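Beta-2-microglobulin (Ctenopharyngodon idella, PDB 5H5Z) serves as the light chain of MHC class I, pairing with the heavy chain and probably supporting its presentation of peptides. Local coordinates at residues 25-30 with 56-61; 38-43 with 48-53; 78-83 with 89-94. The protein carries 1 engineered substitution. All blocks are in the same frame, centred on the assembly; numbering follows the deposited sequence.

How the contacts relate
Three contacts of one immunoglobulin C1-set sandwich illustrate how chemistry follows place in the fold. Contact 1 lies at the surface, where 25-30 and 56-61 meet through two waters; contact 2 is partly buried and joins 38-43 to 48-53 by one apolar touch and one water; contact 3 is a true strand pairing with five backbone hydrogen bonds. Strand 51-57 serves both contacts 1 and 2, whose centres lie about 17 Å apart. Strands 36-42 and 79-85 of contacts 2 and 3 are neighbours in one sheet, with Leu41 N 2.8 Å from Ser80 O, a probable hydrogen bond. The disulfide Cys26-Cys81 ties contact 1 to contact 3 across the core.

Contact 1: residues 25-30 with 56-61; sequences ICYVSN and AFEKGW
Asn30 and Glu58 are joined through two waters, and of the Asn30 side chain only the end comes close. The carboxylate of Glu58 and the side-chain amide of Asn30 approach no closer than 4.3 Å, between OE1 and OD1, and no direct hydrogen bond joins the segments. Water 1 accepts from the backbone N of Asn30 at 3.0 Å and can donate to Glu58 OE1, at 2.9 Å. Water 2 sits 2.8 Å from Asn30 OD1 and 3.0 Å from Glu58 OE1, and can donate to each. Both waters have more acceptors in reach than protons, so not every donation can be made at once. Tyr27 OH lies 4.4 Å from Glu58 OE2, a loose approach without a hydrogen bond.

Further out, the backbone sets these groups in place. Strand 22-31 turns a corner at Asn30, whose positive phi of 61° goes with this change of direction. On the other side, a type II beta turn from Glu58 to Trp61 is closed by Trp61 N bonding to Glu58 O at 2.9 Å, with Gly60 at a phi of 99°, a backbone region suited to glycine. His64 of strand 63-71, which lies between the two strands in their sheet, touches both Tyr27 and Glu58. Beyond the turn, Trp61 NE1 bonds to Asp118 of the MHC class I heavy chain, placing this edge beside the partner subunit. Two neighbouring acceptor oxygens need proton donors between them, and this hydration would probably spare Glu58 and Asn30 a direct acceptor-acceptor approach.

Contact 2: residues 38-43 with 48-53; sequences IELLKN and ADAQQT
Gln52 reaches across from strand 51-57 to Ile38 at the start of the 38-43 segment, and its side chain can be followed atom by atom. CB leaves the backbone in the direction of the other segment. From there CG lies anti to the backbone N (chi1 -172°) and CD continues the same straight course (chi2 176°), so that the amide is carried to the far strand rather than folded back. The side chain also touches Leu65 and Lys67 of strand 63-71, the neighbour of strand 51-57 in its sheet. At the tip, where chi3 of 120° sets the turn of the amide, NE2 comes up to Ile38, 4.1 Å from CB and equally far from the carbonyl O, which is itself hydrogen-bonded to Lys67 NZ. NE2 donates to water 3 at 2.7 Å, and the backbone N of Ile38 donates to the same water at 3.0 Å. Two N-H groups, one from each segment, therefore converge on a single water oxygen.

Two residues further along 38-43, the chemistry turns apolar. Leu40 CD1 meets the methyl CB of Ala50 at 4.3 Å, each side chain leaving its backbone toward the other. The surroundings continue this packing: Leu40 also lies against Val69 and Cys26, and Ile38 against Val28 and Cys81. The backbones themselves stay well apart, with CA atoms of Leu40 and Ala50 separated by 7.2 Å, and no hydrogen bond links them directly. Buried Leu40 thus packs on Ala50 while a water joins Ile38 N to Gln52 NE2, between strands 36-42 and 51-57, which lie in the two facing sheets of the C1-set beta-sandwich.

Contact 3: residues 78-83 with 89-94; sequences EYSCRV and NKTIVW
Tyr79 through Val83 pair with Lys90 through Trp94 in an antiparallel beta hairpin, which closes one edge of the immunoglobulin sheet containing strands 36-42 and 79-85. Five backbone hydrogen bonds join the strands. Cys81 and Ile92 form a hydrogen-bonded pair, N to O at 2.9 Å each way, and Val83 and Lys90 form another; Trp94 N adds a fifth bond to Tyr79 O at 2.8 Å. Between them lie the non-hydrogen-bonded pairs Ser80-Val93 and Arg82-Thr91, where CA-H groups approach carbonyls, as at Ser80 CA and Ile92 O, 3.2 Å apart. Water 4 extends the pairing at one end, accepting from Tyr79 N and donating to Trp94 O.

Among the apolar contacts, Cys81, disulfide-bonded to Cys26, and Val83 share a face and point into the sandwich. Separately, Tyr79 CB lies 4.2 Å from Trp94 CB, and both aromatic rings meet Phe71 edge-to-face.

The face bearing Ser80, Arg82, Thr91 and Val93 is more polar. The Arg82 and Thr91 side chains run side by side in the same direction. A chi1 of 178° swings Arg82 CG away from its own N and alongside Thr91 OG1, 3.6 Å from it, before the chain bends at chi3. Its guanidinium plane stands 76° from the Asn89 amide, whose OD1 touches the aliphatic stem instead, 3.5 Å from Arg82 CG.

Contact 1: residues 25-30 with 56-61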
# COMPACT_ATOMS: atom_id res chain seq x y z
N ILE B 25 13.95 4.69 -0.89
CA ILE B 25 12.68 4.11 -0.49
C ILE B 25 12.85 2.68 0.00
O ILE B 25 13.52 1.86 -0.64
CB ILE B 25 11.66 4.14 -1.66
CG1 ILE B 25 11.45 5.57 -2.17
CG2 ILE B 25 10.35 3.48 -1.24
CD1 ILE B 25 10.78 5.67 -3.52
N CYS B 26 12.25 2.39 1.15
CA CYS B 26 12.18 1.03 1.65
C CYS B 26 10.72 0.63 1.82
O CYS B 26 10.02 1.17 2.67
CB CYS B 26 12.96 0.91 2.96
SG CYS B 26 13.01 -0.75 3.67
N TYR B 27 10.27 -0.28 0.96
CA TYR B 27 8.90 -0.79 0.99
C TYR B 27 8.86 -2.11 1.74
O TYR B 27 9.48 -3.10 1.33
CB TYR B 27 8.38 -0.98 -0.43
CG TYR B 27 6.93 -1.44 -0.53
CD1 TYR B 27 5.91 -0.76 0.16
CD2 TYR B 27 6.58 -2.50 -1.35
CE1 TYR B 27 4.59 -1.18 0.05
CE2 TYR B 27 5.26 -2.92 -1.47
CZ TYR B 27 4.28 -2.25 -0.76
OH TYR B 27 2.97 -2.67 -0.88
N VAL B 28 8.14 -2.10 2.86
CA VAL B 28 8.06 -3.25 3.75
C VAL B 28 6.63 -3.77 3.74
O VAL B 28 5.71 -3.05 4.14
CB VAL B 28 8.52 -2.87 5.18
CG1 VAL B 28 8.47 -4.07 6.11
CG2 VAL B 28 9.93 -2.28 5.14
N SER B 29 6.43 -4.99 3.25
CA SER B 29 5.08 -5.47 2.97
C SER B 29 4.86 -6.91 3.41
O SER B 29 5.80 -7.58 3.83
CB SER B 29 4.79 -5.34 1.47
OG SER B 29 5.67 -6.17 0.72
N ASN B 30 3.61 -7.37 3.31
CA ASN B 30 3.26 -8.77 3.57
C ASN B 30 3.57 -9.24 4.99
O ASN B 30 3.93 -10.40 5.20
CB ASN B 30 3.95 -9.69 2.54
CG ASN B 30 3.48 -9.46 1.12
OD1 ASN B 30 2.44 -8.84 0.88
ND2 ASN B 30 4.25 -9.97 0.16
N ALA B 56 -1.30 0.65 7.25
CA ALA B 56 -2.41 0.14 6.46
C ALA B 56 -2.14 -1.30 6.04
O ALA B 56 -1.04 -1.83 6.26
CB ALA B 56 -2.68 1.04 5.26
N PHE B 57 -3.15 -1.94 5.45
CA PHE B 57 -3.05 -3.32 5.02
C PHE B 57 -3.86 -3.54 3.76
O PHE B 57 -4.76 -2.74 3.44
CB PHE B 57 -3.46 -4.29 6.14
CG PHE B 57 -4.84 -4.04 6.70
CD1 PHE B 57 -5.96 -4.62 6.12
CD2 PHE B 57 -5.01 -3.25 7.84
CE1 PHE B 57 -7.23 -4.39 6.64
CE2 PHE B 57 -6.27 -3.03 8.37
CZ PHE B 57 -7.38 -3.60 7.77
N GLU B 58 -3.53 -4.61 3.04
CA GLU B 58 -4.19 -4.94 1.79
C GLU B 58 -5.21 -6.04 2.00
O GLU B 58 -5.38 -6.53 3.12
CB GLU B 58 -3.14 -5.39 0.77
CG GLU B 58 -2.22 -4.28 0.29
CD GLU B 58 -1.09 -4.79 -0.59
OE1 GLU B 58 -0.30 -5.63 -0.13
OE2 GLU B 58 -1.00 -4.33 -1.74
N LYS B 59 -5.92 -6.40 0.93
CA LYS B 59 -6.74 -7.60 0.94
C LYS B 59 -5.84 -8.79 1.27
O LYS B 59 -4.72 -8.88 0.76
CB LYS B 59 -7.46 -7.77 -0.41
CG LYS B 59 -8.67 -6.85 -0.55
CD LYS B 59 -9.04 -6.57 -2.00
CE LYS B 59 -9.83 -5.27 -2.13
NZ LYS B 59 -11.23 -5.35 -1.61
N GLY B 60 -6.31 -9.66 2.15
CA GLY B 60 -5.48 -10.71 2.71
C GLY B 60 -4.96 -10.34 4.09
O GLY B 60 -4.40 -11.19 4.80
N TRP B 61 -5.11 -9.06 4.46
CA TRP B 61 -4.91 -8.56 5.83
C TRP B 61 -3.47 -8.20 6.22
O TRP B 61 -3.24 -7.63 7.28
CB TRP B 61 -5.49 -9.52 6.87
CG TRP B 61 -6.91 -9.88 6.63
CD1 TRP B 61 -7.39 -11.08 6.18
CD2 TRP B 61 -8.05 -9.03 6.81
NE1 TRP B 61 -8.77 -11.03 6.09
CE2 TRP B 61 -9.19 -9.78 6.45
CE3 TRP B 61 -8.20 -7.71 7.23
CZ2 TRP B 61 -10.48 -9.26 6.53
CZ3 TRP B 61 -9.49 -7.19 7.30
CH2 TRP B 61 -10.61 -7.96 6.95
O HOH W 1 1.01 -6.20 2.41
O HOH W 2 -0.36 -8.47 0.96

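Contact 2: residues 38-43 with 48-53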
# COMPACT_ATOMS: atom_id res chain seq x y z
N ILE B 38 11.43 0.20 11.29
CA ILE B 38 12.09 0.41 10.00
C ILE B 38 12.99 1.63 10.09
O ILE B 38 12.55 2.70 10.53
CB ILE B 38 11.09 0.59 8.83
CG1 ILE B 38 10.07 -0.56 8.78
CG2 ILE B 38 11.83 0.72 7.50
CD1 ILE B 38 8.82 -0.24 7.98
N GLU B 39 14.25 1.48 9.70
CA GLU B 39 15.21 2.58 9.71
C GLU B 39 16.02 2.59 8.43
O GLU B 39 16.44 1.54 7.95
CB GLU B 39 16.14 2.48 10.92
CG GLU B 39 15.48 2.67 12.29
CD GLU B 39 14.89 4.06 12.52
OE1 GLU B 39 15.11 4.97 11.69
OE2 GLU B 39 14.21 4.24 13.55
N LEU B 40 16.21 3.78 7.85
CA LEU B 40 17.10 3.92 6.70
C LEU B 40 18.49 4.31 7.20
O LEU B 40 18.62 5.13 8.11
CB LEU B 40 16.57 4.95 5.71
CG LEU B 40 15.20 4.65 5.08
CD1 LEU B 40 14.71 5.84 4.26
CD2 LEU B 40 15.24 3.40 4.22
N LEU B 41 19.53 3.71 6.61
CA LEU B 41 20.90 3.92 7.08
C LEU B 41 21.84 4.43 5.99
O LEU B 41 21.76 4.00 4.83
CB LEU B 41 21.48 2.63 7.66
CG LEU B 41 20.61 1.75 8.57
CD1 LEU B 41 21.36 0.47 8.92
CD2 LEU B 41 20.15 2.47 9.83
N LYS B 42 22.71 5.35 6.38
CA LYS B 42 23.82 5.78 5.54
C LYS B 42 25.10 5.36 6.24
O LYS B 42 25.38 5.79 7.36
CB LYS B 42 23.82 7.30 5.34
CG LYS B 42 24.99 7.81 4.52
CD LYS B 42 25.05 9.33 4.46
CE LYS B 42 26.16 9.77 3.52
NZ LYS B 42 26.33 11.25 3.51
N ASN B 43 25.88 4.50 5.57
CA ASN B 43 27.10 3.92 6.14
C ASN B 43 26.88 3.36 7.56
O ASN B 43 27.71 3.53 8.45
CB ASN B 43 28.25 4.94 6.11
CG ASN B 43 28.55 5.43 4.70
OD1 ASN B 43 28.55 4.66 3.75
ND2 ASN B 43 28.81 6.73 4.57
N ALA B 48 18.36 10.73 9.75
CA ALA B 48 17.33 11.54 10.39
C ALA B 48 16.30 12.06 9.38
O ALA B 48 16.57 12.11 8.17
CB ALA B 48 17.96 12.70 11.15
N ASP B 49 15.13 12.42 9.88
CA ASP B 49 14.04 13.02 9.09
C ASP B 49 13.48 12.10 8.00
O ASP B 49 12.93 12.58 7.00
CB ASP B 49 14.46 14.37 8.50
CG ASP B 49 14.77 15.41 9.56
OD1 ASP B 49 14.42 15.21 10.74
OD2 ASP B 49 15.38 16.45 9.21
N ALA B 50 13.63 10.79 8.18
CA ALA B 50 12.98 9.83 7.29
C ALA B 50 11.48 9.86 7.54
O ALA B 50 11.04 10.06 8.67
CB ALA B 50 13.53 8.43 7.51
N GLN B 51 10.70 9.68 6.47
CA GLN B 51 9.24 9.74 6.55
C GLN B 51 8.63 8.35 6.40
O GLN B 51 9.02 7.60 5.51
CB GLN B 51 8.68 10.65 5.45
CG GLN B 51 9.04 12.13 5.60
CD GLN B 51 10.38 12.50 4.98
OE1 GLN B 51 11.06 11.68 4.36
NE2 GLN B 51 10.77 13.76 5.13
N GLN B 52 7.68 8.02 7.27
CA GLN B 52 7.02 6.72 7.23
C GLN B 52 5.52 6.87 7.04
O GLN B 52 4.87 7.70 7.69
CB GLN B 52 7.32 5.92 8.51
CG GLN B 52 6.84 4.48 8.48
CD GLN B 52 7.25 3.70 9.72
OE1 GLN B 52 6.40 3.19 10.46
NE2 GLN B 52 8.55 3.60 9.95
N THR B 53 4.97 6.05 6.14
CA THR B 53 3.53 6.03 5.87
C THR B 53 2.75 5.49 7.07
O THR B 53 3.31 4.77 7.90
CB THR B 53 3.18 5.21 4.61
OG1 THR B 53 3.65 3.86 4.77
CG2 THR B 53 3.81 5.83 3.37
O HOH W 3 9.67 2.45 12.10

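Contact 3: residues 78-83 with 89-94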
# COMPACT_ATOMS: atom_id res chain seq x y z
N GLU B 78 27.33 3.86 1.38
CA GLU B 78 26.43 2.71 1.37
C GLU B 78 25.10 3.06 2.05
O GLU B 78 25.09 3.61 3.15
CB GLU B 78 27.07 1.51 2.08
CG GLU B 78 26.07 0.44 2.49
CD GLU B 78 26.60 -0.48 3.58
OE1 GLU B 78 27.43 -1.35 3.27
OE2 GLU B 78 26.17 -0.34 4.75
N TYR B 79 24.00 2.71 1.38
CA TYR B 79 22.66 2.89 1.94
C TYR B 79 21.98 1.55 2.16
O TYR B 79 22.19 0.60 1.40
CB TYR B 79 21.82 3.81 1.05
CG TYR B 79 22.40 5.21 0.99
CD1 TYR B 79 23.34 5.55 0.02
CD2 TYR B 79 22.02 6.18 1.93
CE1 TYR B 79 23.88 6.82 -0.02
CE2 TYR B 79 22.56 7.45 1.89
CZ TYR B 79 23.49 7.77 0.91
OH TYR B 79 24.03 9.02 0.87
N SER B 80 21.17 1.48 3.22
CA SER B 80 20.49 0.24 3.57
C SER B 80 19.22 0.51 4.37
O SER B 80 18.98 1.63 4.85
CB SER B 80 21.43 -0.71 4.34
OG SER B 80 21.89 -0.14 5.55
N CYS B 81 18.38 -0.52 4.48
CA CYS B 81 17.17 -0.45 5.26
C CYS B 81 17.21 -1.58 6.27
O CYS B 81 17.37 -2.75 5.90
CB CYS B 81 15.94 -0.56 4.35
SG CYS B 81 14.34 -0.56 5.20
N ARG B 82 17.10 -1.22 7.55
CA ARG B 82 17.09 -2.19 8.64
C ARG B 82 15.69 -2.34 9.21
O ARG B 82 15.08 -1.37 9.67
CB ARG B 82 18.08 -1.80 9.74
CG ARG B 82 18.08 -2.76 10.93
CD ARG B 82 19.31 -2.58 11.81
NE ARG B 82 19.38 -1.24 12.39
CZ ARG B 82 20.51 -0.58 12.62
NH1 ARG B 82 21.69 -1.11 12.30
NH2 ARG B 82 20.47 0.64 13.16
N VAL B 83 15.19 -3.57 9.16
CA VAL B 83 13.84 -3.88 9.60
C VAL B 83 13.87 -4.85 10.78
O VAL B 83 14.52 -5.90 10.71
CB VAL B 83 12.99 -4.45 8.45
CG1 VAL B 83 11.57 -4.74 8.91
CG2 VAL B 83 12.97 -3.49 7.26
N ASN B 89 15.93 -9.37 12.80
CA ASN B 89 16.67 -8.15 12.51
C ASN B 89 17.32 -8.28 11.15
O ASN B 89 18.34 -8.94 11.02
CB ASN B 89 17.70 -7.88 13.61
CG ASN B 89 18.53 -6.62 13.37
OD1 ASN B 89 18.32 -5.88 12.41
ND2 ASN B 89 19.49 -6.37 14.26
N LYS B 90 16.73 -7.66 10.13
CA LYS B 90 17.26 -7.77 8.77
C LYS B 90 17.74 -6.42 8.25
O LYS B 90 17.16 -5.39 8.54
CB LYS B 90 16.21 -8.36 7.82
CG LYS B 90 15.62 -9.68 8.30
CD LYS B 90 15.25 -10.59 7.14
CE LYS B 90 14.51 -11.84 7.60
NZ LYS B 90 15.20 -12.59 8.69
N THR B 91 18.83 -6.46 7.48
CA THR B 91 19.35 -5.26 6.82
C THR B 91 19.52 -5.55 5.34
O THR B 91 20.22 -6.49 4.97
CB THR B 91 20.69 -4.81 7.45
OG1 THR B 91 20.48 -4.47 8.82
CG2 THR B 91 21.26 -3.59 6.71
N ILE B 92 18.87 -4.74 4.51
CA ILE B 92 18.97 -4.89 3.06
C ILE B 92 19.69 -3.68 2.47
O ILE B 92 19.25 -2.55 2.65
CB ILE B 92 17.56 -5.07 2.42
CG1 ILE B 92 16.78 -6.19 3.12
CG2 ILE B 92 17.66 -5.32 0.91
CD1 ILE B 92 17.35 -7.59 2.95
N VAL B 93 20.81 -3.93 1.79
CA VAL B 93 21.61 -2.89 1.16
C VAL B 93 20.96 -2.46 -0.16
O VAL B 93 20.53 -3.30 -0.95
CB VAL B 93 23.06 -3.36 0.92
CG1 VAL B 93 23.86 -2.34 0.11
CG2 VAL B 93 23.76 -3.63 2.25
N TRP B 94 20.90 -1.15 -0.38
CA TRP B 94 20.39 -0.59 -1.63
C TRP B 94 21.30 -0.90 -2.82
O TRP B 94 22.49 -0.61 -2.78
CB TRP B 94 20.21 0.92 -1.49
CG TRP B 94 19.84 1.59 -2.77
CD1 TRP B 94 18.68 1.42 -3.48
CD2 TRP B 94 20.62 2.54 -3.49
NE1 TRP B 94 18.70 2.20 -4.60
CE2 TRP B 94 19.87 2.91 -4.64
CE3 TRP B 94 21.88 3.12 -3.29
CZ2 TRP B 94 20.34 3.83 -5.58
CZ3 TRP B 94 22.35 4.04 -4.22
CH2 TRP B 94 21.58 4.39 -5.35
O HOH W 4 24.19 1.32 -1.25